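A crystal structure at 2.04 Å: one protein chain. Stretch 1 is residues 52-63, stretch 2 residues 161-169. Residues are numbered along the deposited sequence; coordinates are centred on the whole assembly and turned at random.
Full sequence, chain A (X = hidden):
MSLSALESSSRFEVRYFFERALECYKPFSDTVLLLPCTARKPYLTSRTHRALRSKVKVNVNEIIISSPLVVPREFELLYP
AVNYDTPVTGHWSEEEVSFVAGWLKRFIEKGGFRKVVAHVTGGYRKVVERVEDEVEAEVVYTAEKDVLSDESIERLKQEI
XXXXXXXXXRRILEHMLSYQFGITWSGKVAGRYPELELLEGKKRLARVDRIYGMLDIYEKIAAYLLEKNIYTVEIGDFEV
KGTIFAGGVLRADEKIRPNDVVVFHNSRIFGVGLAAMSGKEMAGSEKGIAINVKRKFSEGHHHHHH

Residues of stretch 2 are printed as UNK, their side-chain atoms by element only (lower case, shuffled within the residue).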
# COMPACT_ATOMS: atom_id res chain seq x y z
N LEU A 52 -9.30 3.42 19.17
CA LEU A 52 -9.51 1.98 19.15
C LEU A 52 -8.24 1.21 19.50
O LEU A 52 -8.23 0.38 20.40
CB LEU A 52 -10.00 1.55 17.77
CG LEU A 52 -11.48 1.21 17.66
CD1 LEU A 52 -11.83 0.91 16.20
CD2 LEU A 52 -11.78 0.01 18.56
N ARG A 53 -7.17 1.48 18.76
CA ARG A 53 -5.90 0.80 18.99
C ARG A 53 -5.31 1.14 20.35
O ARG A 53 -4.36 0.51 20.81
CB ARG A 53 -4.92 1.14 17.87
CG ARG A 53 -5.33 0.49 16.56
CD ARG A 53 -4.47 0.93 15.40
NE ARG A 53 -4.21 -0.21 14.51
CZ ARG A 53 -3.19 -1.05 14.66
NH1 ARG A 53 -2.33 -0.87 15.64
NH2 ARG A 53 -3.05 -2.07 13.83
N SER A 54 -5.89 2.16 20.98
CA SER A 54 -5.43 2.59 22.29
C SER A 54 -6.08 1.72 23.38
O SER A 54 -5.47 1.42 24.42
CB SER A 54 -5.80 4.05 22.51
OG SER A 54 -5.47 4.46 23.82
N LYS A 55 -7.32 1.30 23.13
CA LYS A 55 -8.06 0.49 24.07
C LYS A 55 -7.92 -1.02 23.86
O LYS A 55 -8.31 -1.81 24.73
CB LYS A 55 -9.54 0.88 24.04
CG LYS A 55 -9.86 2.16 24.82
CD LYS A 55 -9.05 3.36 24.34
CE LYS A 55 -9.36 4.60 25.16
NZ LYS A 55 -10.81 4.95 25.12
N VAL A 56 -7.35 -1.42 22.73
CA VAL A 56 -7.16 -2.83 22.43
C VAL A 56 -5.94 -3.07 21.55
O VAL A 56 -5.77 -2.43 20.51
CB VAL A 56 -8.43 -3.42 21.76
CG1 VAL A 56 -8.71 -2.69 20.46
CG2 VAL A 56 -8.26 -4.89 21.51
N LYS A 57 -5.08 -4.00 21.97
CA LYS A 57 -3.89 -4.31 21.19
C LYS A 57 -4.32 -5.07 19.94
O LYS A 57 -4.88 -6.17 20.03
CB LYS A 57 -2.90 -5.14 22.00
CG LYS A 57 -1.52 -5.21 21.38
CD LYS A 57 -0.50 -5.83 22.32
CE LYS A 57 0.90 -5.75 21.71
NZ LYS A 57 1.96 -6.15 22.68
N VAL A 58 -4.06 -4.48 18.79
CA VAL A 58 -4.44 -5.08 17.52
C VAL A 58 -3.30 -5.87 16.89
O VAL A 58 -2.33 -5.30 16.39
CB VAL A 58 -4.91 -3.97 16.54
CG1 VAL A 58 -5.28 -4.56 15.20
CG2 VAL A 58 -6.10 -3.22 17.16
N ASN A 59 -3.42 -7.20 16.92
CA ASN A 59 -2.40 -8.08 16.34
C ASN A 59 -2.93 -8.95 15.22
O ASN A 59 -2.44 -10.06 14.99
CB ASN A 59 -1.78 -8.98 17.41
CG ASN A 59 -0.80 -8.24 18.29
OD1 ASN A 59 -0.10 -7.34 17.83
ND2 ASN A 59 -0.72 -8.63 19.55
N VAL A 60 -3.95 -8.46 14.53
CA VAL A 60 -4.51 -9.17 13.40
C VAL A 60 -4.52 -8.18 12.24
O VAL A 60 -4.34 -6.98 12.45
CB VAL A 60 -5.93 -9.66 13.68
CG1 VAL A 60 -5.92 -10.63 14.87
CG2 VAL A 60 -6.85 -8.47 13.95
N ASN A 61 -4.71 -8.69 11.03
CA ASN A 61 -4.74 -7.84 9.84
C ASN A 61 -5.95 -6.93 9.86
O ASN A 61 -6.97 -7.26 10.48
CB ASN A 61 -4.77 -8.72 8.59
CG ASN A 61 -3.38 -9.16 8.16
OD1 ASN A 61 -2.66 -8.41 7.50
ND2 ASN A 61 -2.99 -10.38 8.55
N GLU A 62 -5.84 -5.79 9.18
CA GLU A 62 -6.92 -4.81 9.16
C GLU A 62 -7.29 -4.39 7.75
O GLU A 62 -6.43 -4.23 6.89
CB GLU A 62 -6.52 -3.56 9.94
CG GLU A 62 -6.31 -3.76 11.43
CD GLU A 62 -5.44 -2.67 12.04
OE1 GLU A 62 -4.27 -2.53 11.61
OE2 GLU A 62 -5.91 -1.94 12.95
N ILE A 63 -8.58 -4.21 7.52
CA ILE A 63 -9.04 -3.74 6.23
C ILE A 63 -10.02 -2.63 6.54
O ILE A 63 -10.94 -2.81 7.34
CB ILE A 63 -9.74 -4.86 5.43
CG1 ILE A 63 -8.71 -5.92 5.02
CG2 ILE A 63 -10.44 -4.27 4.21
CD1 ILE A 63 -9.30 -7.09 4.28
N UNK A 161 -8.22 -10.96 20.95
CA UNK A 161 -7.20 -10.96 21.99
C UNK A 161 -6.02 -11.82 21.54
O UNK A 161 -6.21 -12.97 21.14
c UNK A 161 -7.15 -10.97 24.56
o UNK A 161 -7.48 -8.70 23.94
c UNK A 161 -7.58 -9.54 24.85
o UNK A 161 -8.02 -9.27 26.00
c UNK A 161 -7.78 -11.53 23.29
N UNK A 162 -4.80 -11.28 21.59
CA UNK A 162 -3.62 -12.03 21.16
C UNK A 162 -2.44 -11.90 22.11
O UNK A 162 -2.27 -10.88 22.79
c UNK A 162 -3.20 -11.60 19.76
o UNK A 162 -2.83 -10.23 19.76
N UNK A 163 -1.59 -12.93 22.12
CA UNK A 163 -0.43 -13.00 23.00
C UNK A 163 0.66 -11.92 22.92
O UNK A 163 0.86 -11.18 23.89
n UNK A 163 -3.54 -16.60 23.82
c UNK A 163 -0.69 -15.57 23.21
c UNK A 163 -1.83 -15.73 22.19
c UNK A 163 -2.79 -16.86 22.56
c UNK A 163 0.23 -14.39 22.86
N UNK A 164 1.36 -11.82 21.79
CA UNK A 164 2.44 -10.84 21.69
C UNK A 164 2.17 -9.55 20.93
O UNK A 164 1.20 -8.85 21.21
N UNK A 165 3.06 -9.23 19.99
CA UNK A 165 2.91 -8.02 19.19
C UNK A 165 3.35 -8.21 17.74
O UNK A 165 3.99 -9.21 17.39
n UNK A 165 7.26 -7.21 22.16
c UNK A 165 5.92 -5.96 20.49
c UNK A 165 3.69 -6.87 19.82
c UNK A 165 7.32 -6.34 20.94
c UNK A 165 5.15 -7.19 20.07
N UNK A 166 3.02 -7.23 16.90
CA UNK A 166 3.37 -7.27 15.48
C UNK A 166 3.95 -5.92 15.06
O UNK A 166 3.57 -4.88 15.60
c UNK A 166 1.47 -8.86 15.01
c UNK A 166 2.11 -7.54 14.62
c UNK A 166 2.48 -7.55 13.14
N UNK A 167 4.87 -5.92 14.11
CA UNK A 167 5.42 -4.65 13.67
C UNK A 167 4.70 -4.26 12.39
O UNK A 167 5.13 -4.58 11.28
c UNK A 167 7.34 -5.70 12.39
o UNK A 167 8.39 -5.44 11.76
o UNK A 167 6.63 -6.70 12.16
c UNK A 167 6.94 -4.75 13.49
N UNK A 168 3.58 -3.57 12.56
CA UNK A 168 2.75 -3.12 11.44
C UNK A 168 3.49 -2.21 10.45
O UNK A 168 3.26 -2.29 9.25
c UNK A 168 -0.10 -2.97 10.15
c UNK A 168 0.54 -1.84 10.94
c UNK A 168 -0.53 -1.04 11.66
c UNK A 168 1.52 -2.39 11.97
N UNK A 169 4.36 -1.35 10.97
CA UNK A 169 5.10 -0.40 10.15
C UNK A 169 5.98 -1.08 9.11
O UNK A 169 6.10 -0.59 7.98
c UNK A 169 3.79 1.68 11.69
c UNK A 169 5.81 2.36 12.76
c UNK A 169 5.96 0.53 11.02
c UNK A 169 5.10 3.29 13.52
c UNK A 169 3.74 3.41 13.36
c UNK A 169 3.07 2.60 12.44
c UNK A 169 5.17 1.54 11.84
o UNK A 169 3.04 4.32 14.12
O HOH W 1 -4.96 -8.57 18.52
O HOH W 2 1.31 -5.16 18.31

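Position 161 carries five side-chain atoms, three carbons and two oxygens. Both oxygens sit on the third carbon, so the chain is an unbranched run ending in a carboxylate. It makes no contact within 4.5 Å of stretch 1, although its end lies nearer to that stretch than the direction of its CA-to-CB bond would suggest. Two carbons before the carboxylate carbon identify Glu161.

Position 162 has one carbon and one oxygen. The CA-to-CB bond points toward stretch 1, and the oxygen lies 2.7 Å from Asn59 ND2, with an N-H...acceptor angle of 148°, so the amide donates to it. A single hydroxyl on CB gives Ser162. Water 1 donates to Lys57 O (2.8 Å), accepts from Asn59 N (2.6 Å), and accepts from Ser162 OG (3.0 Å), tying this side chain to the backbone of stretch 1. The placement of OG is less sure, because it is too close to a neighbour in the model.

Position 163 shows four carbons in a row ending in nitrogen; its CA-to-CB bond points away from stretch 1, and it makes no contact there. That unbranched amine is Lys163.

Position 164 has no side-chain atoms at all, which leaves Gly164. An ideal CB here would point away and would have room, so the contact does not require its absence; phi/psi of -102/-128° is nevertheless a conformation that glycine adopts more readily than other residues. Its carbonyl does the work: Asn59 ND2 donates to Gly164 O at 2.5 Å and 131°, and Lys57 NZ adds a weak hydrogen bond to Gly164 O at 3.2 Å.

Position 165 again has four carbons ending in nitrogen. Its CA-to-CB bond points sideways and its end leads away; Lys57 NZ approaches its CB at 3.4 Å. The composition gives Lys165.

Position 166 has three carbons, the first carrying the other two. Its CA-to-CB bond points toward stretch 1, and one end carbon lies 3.6 Å from Asn59 OD1. Branching at CB without a heteroatom means Val166, and that carbon is CG2. Water 2 donates to Asn59 OD1 (2.6 Å) and accepts from Val166 N (3.0 Å).

Position 167 has two carbons, the second bearing two oxygens, touches nothing on stretch 1, and its CA-to-CB bond points away: Asp167. It occupies the N-cap position, but its side chain makes no capping bond.

Position 168 has four carbons forked at the second, its CA-to-CB bond toward stretch 1. One end carbon lies 3.5 Å from Arg53 NH2, over one guanidinium face, and 4.0 Å from Glu62 OE1. This is Leu168; that carbon is CD2.

Position 169 has one carbon, then a six-carbon ring bearing an oxygen, out of reach of stretch 1: Tyr169.

The contact buries 394 Å² in total and centres on Asn59, whose ND2 engages Ser162 OG and Gly164 O while its OD1 faces Val166. Farther along, Arg53 and Glu62 form a salt bridge (Arg53 NH2 to Glu62 OE1, 2.6 Å), where a Leu168 methyl covers one guanidinium face, a van der Waals contact beside the hydrogen bonds of Asn59.

Stretch 2 (161-169) ESKGKVDLY
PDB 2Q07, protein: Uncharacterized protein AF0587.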